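Long-range contact in cytoplasmic protein (Cryptococcus neoformans var. grubii serotype A, PDB 7LPO), which probably hydrolyses the beta-glucosidic bond of steryl glucosides, as a fungal sterylglucosidase of glycoside hydrolase family 5: residues A[68-72]-A[106-111]. Numbering follows the deposited sequence.
Sequences GKGDF and ESLEHA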
ATOM      1  N   GLY A  68      22.012 -13.148   9.174  1.00 19.86           N
ATOM      2  CA  GLY A  68      21.297 -13.711   8.051  1.00 19.49           C
ATOM      3  C   GLY A  68      19.959 -14.319   8.382  1.00 18.38           C
ATOM      4  O   GLY A  68      19.404 -15.048   7.556  1.00 18.13           O
ATOM      5  N   LYS A  69      19.420 -14.039   9.561  1.00 22.34           N
ATOM      6  CA  LYS A  69      18.149 -14.602   9.980  1.00 23.36           C
ATOM      7  C   LYS A  69      16.990 -13.691   9.591  1.00 23.09           C
ATOM      8  O   LYS A  69      17.162 -12.515   9.264  1.00 21.77           O
ATOM      9  CB  LYS A  69      18.142 -14.839  11.489  1.00 26.14           C
ATOM     10  CG  LYS A  69      19.185 -15.860  11.928  1.00 31.94           C
ATOM     11  CD  LYS A  69      19.421 -15.830  13.423  1.00 36.66           C
ATOM     12  CE  LYS A  69      20.251 -17.044  13.856  1.00 39.64           C
ATOM     13  NZ  LYS A  69      20.673 -16.933  15.284  1.00 42.40           N
ATOM     14  N   GLY A  70      15.794 -14.262   9.637  1.00 27.65           N
ATOM     15  CA  GLY A  70      14.584 -13.545   9.308  1.00 28.11           C
ATOM     16  C   GLY A  70      13.398 -14.436   9.573  1.00 29.16           C
ATOM     17  O   GLY A  70      12.877 -15.085   8.661  1.00 31.53           O
ATOM     18  N   ASP A  71      12.981 -14.502  10.832  1.00 23.76           N
ATOM     19  CA  ASP A  71      11.900 -15.394  11.230  1.00 22.85           C
ATOM     20  C   ASP A  71      10.582 -14.654  11.048  1.00 21.65           C
ATOM     21  O   ASP A  71      10.124 -13.928  11.932  1.00 22.08           O
ATOM     22  CB  ASP A  71      12.079 -15.870  12.663  1.00 26.89           C
ATOM     23  CG  ASP A  71      10.927 -16.723  13.121  1.00 30.17           C
ATOM     24  OD1 ASP A  71      10.301 -17.368  12.254  1.00 31.80           O
ATOM     25  OD2 ASP A  71      10.632 -16.731  14.328  1.00 31.36           O
ATOM     26  N   PHE A  72       9.970 -14.845   9.881  1.00 16.22           N
ATOM     27  CA  PHE A  72       8.657 -14.306   9.576  1.00 18.89           C
ATOM     28  C   PHE A  72       7.557 -15.350   9.647  1.00 20.51           C
ATOM     29  O   PHE A  72       6.397 -15.016   9.392  1.00 20.44           O
ATOM     30  CB  PHE A  72       8.657 -13.688   8.178  1.00 19.34           C
ATOM     31  CG  PHE A  72       9.404 -12.396   8.085  1.00 19.05           C
ATOM     32  CD1 PHE A  72      10.795 -12.377   8.020  1.00 19.93           C
ATOM     33  CD2 PHE A  72       8.723 -11.202   8.053  1.00 19.44           C
ATOM     34  CE1 PHE A  72      11.483 -11.189   7.926  1.00 21.33           C
ATOM     35  CE2 PHE A  72       9.403 -10.003   7.956  1.00 22.17           C
ATOM     36  CZ  PHE A  72      10.776  -9.991   7.884  1.00 22.79           C
ATOM     37  N   GLU A 106      12.891  -8.992   2.206  1.00 15.98           N
ATOM     38  CA  GLU A 106      13.713  -9.459   3.317  1.00 14.32           C
ATOM     39  C   GLU A 106      13.309 -10.862   3.737  1.00 17.79           C
ATOM     40  O   GLU A 106      14.171 -11.699   4.035  1.00 14.30           O
ATOM     41  CB  GLU A 106      13.604  -8.512   4.512  1.00 16.65           C
ATOM     42  CG  GLU A 106      14.293  -9.044   5.766  1.00 18.17           C
ATOM     43  CD  GLU A 106      14.157  -8.134   6.985  1.00 20.13           C
ATOM     44  OE1 GLU A 106      14.865  -8.391   7.972  1.00 22.05           O
ATOM     45  OE2 GLU A 106      13.359  -7.168   6.969  1.00 20.58           O
ATOM     46  N   SER A 107      11.999 -11.125   3.808  1.00 16.19           N
ATOM     47  CA  SER A 107      11.529 -12.419   4.285  1.00 18.62           C
ATOM     48  C   SER A 107      11.883 -13.545   3.322  1.00 17.53           C
ATOM     49  O   SER A 107      11.915 -14.712   3.734  1.00 18.02           O
ATOM     50  CB  SER A 107      10.015 -12.379   4.529  1.00 20.52           C
ATOM     51  OG  SER A 107       9.290 -12.281   3.308  1.00 21.48           O
ATOM     52  N   LEU A 108      12.191 -13.214   2.067  1.00 18.11           N
ATOM     53  CA  LEU A 108      12.547 -14.210   1.068  1.00 17.60           C
ATOM     54  C   LEU A 108      14.049 -14.412   0.904  1.00 17.02           C
ATOM     55  O   LEU A 108      14.466 -15.495   0.477  1.00 16.50           O
ATOM     56  CB  LEU A 108      11.971 -13.827  -0.300  1.00 16.55           C
ATOM     57  CG  LEU A 108      10.459 -13.778  -0.472  1.00 17.83           C
ATOM     58  CD1 LEU A 108      10.117 -13.244  -1.871  1.00 17.96           C
ATOM     59  CD2 LEU A 108       9.817 -15.135  -0.255  1.00 18.20           C
ATOM     60  N   GLU A 109      14.881 -13.406   1.219  1.00 14.26           N
ATOM     61  CA  GLU A 109      16.303 -13.479   0.883  1.00 14.29           C
ATOM     62  C   GLU A 109      17.180 -12.892   1.986  1.00 14.34           C
ATOM     63  O   GLU A 109      18.285 -12.409   1.716  1.00 16.20           O
ATOM     64  CB  GLU A 109      16.582 -12.771  -0.454  1.00 14.30           C
ATOM     65  CG  GLU A 109      17.837 -13.208  -1.196  1.00 16.14           C
ATOM     66  CD  GLU A 109      17.910 -12.653  -2.627  1.00 18.05           C
ATOM     67  OE1 GLU A 109      17.115 -11.767  -2.987  1.00 18.69           O
ATOM     68  OE2 GLU A 109      18.770 -13.099  -3.404  1.00 20.57           O
ATOM     69  N   HIS A 110      16.722 -12.959   3.234  1.00 15.90           N
ATOM     70  CA  HIS A 110      17.493 -12.403   4.342  1.00 14.45           C
ATOM     71  C   HIS A 110      18.822 -13.116   4.535  1.00 17.59           C
ATOM     72  O   HIS A 110      19.780 -12.512   5.033  1.00 17.90           O
ATOM     73  CB  HIS A 110      16.692 -12.495   5.632  1.00 15.06           C
ATOM     74  CG  HIS A 110      16.115 -13.851   5.884  1.00 19.17           C
ATOM     75  ND1 HIS A 110      16.836 -14.875   6.460  1.00 21.45           N
ATOM     76  CD2 HIS A 110      14.885 -14.353   5.625  1.00 21.24           C
ATOM     77  CE1 HIS A 110      16.075 -15.953   6.544  1.00 21.32           C
ATOM     78  NE2 HIS A 110      14.887 -15.663   6.044  1.00 22.73           N
ATOM     79  N   ALA A 111      18.895 -14.399   4.184  1.00 18.53           N
ATOM     80  CA  ALA A 111      20.111 -15.170   4.438  1.00 21.10           C
ATOM     81  C   ALA A 111      21.301 -14.696   3.615  1.00 17.93           C
ATOM     82  O   ALA A 111      22.440 -14.925   4.018  1.00 18.89           O
ATOM     83  CB  ALA A 111      19.862 -16.656   4.160  1.00 24.24           C
TER
HETATM   84  O   HOH W   1      16.374 -10.113   9.000  1.00 21.69           O
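Start at His110, near the end of the short helix that follows barrel strand 98-104. Its ring lies against the loop 68-72, and His110 ND1 donates a hydrogen bond of 2.8 Å to Gly68 O. NE2 is hydrogen-bonded to Asp117, so both ring nitrogens are engaged. Gly70 packs flat on the ring, its CA 3.7 Å from the centroid in a CH-pi contact; a beta carbon here would run into His110 CD2. Gly68, with positive phi, ends helix 61-66 in a Schellman motif, and its O also takes a CA-H...O contact of 3.2 Å from Ala111 CA. At the other end Phe72 turns its ring face onto Ser107 CB, 3.7 Å from the centroid. To one side, a water donates to both Lys69 O and Glu106 OE1, the same carboxylate oxygen that is salt-bridged to Arg149. The loop is thus fastened to the short helix and turn at the C-terminal end of strand 98-104 through its backbone carbonyls, one bound directly and one through water, while aromatic faces supply the CH-pi packing.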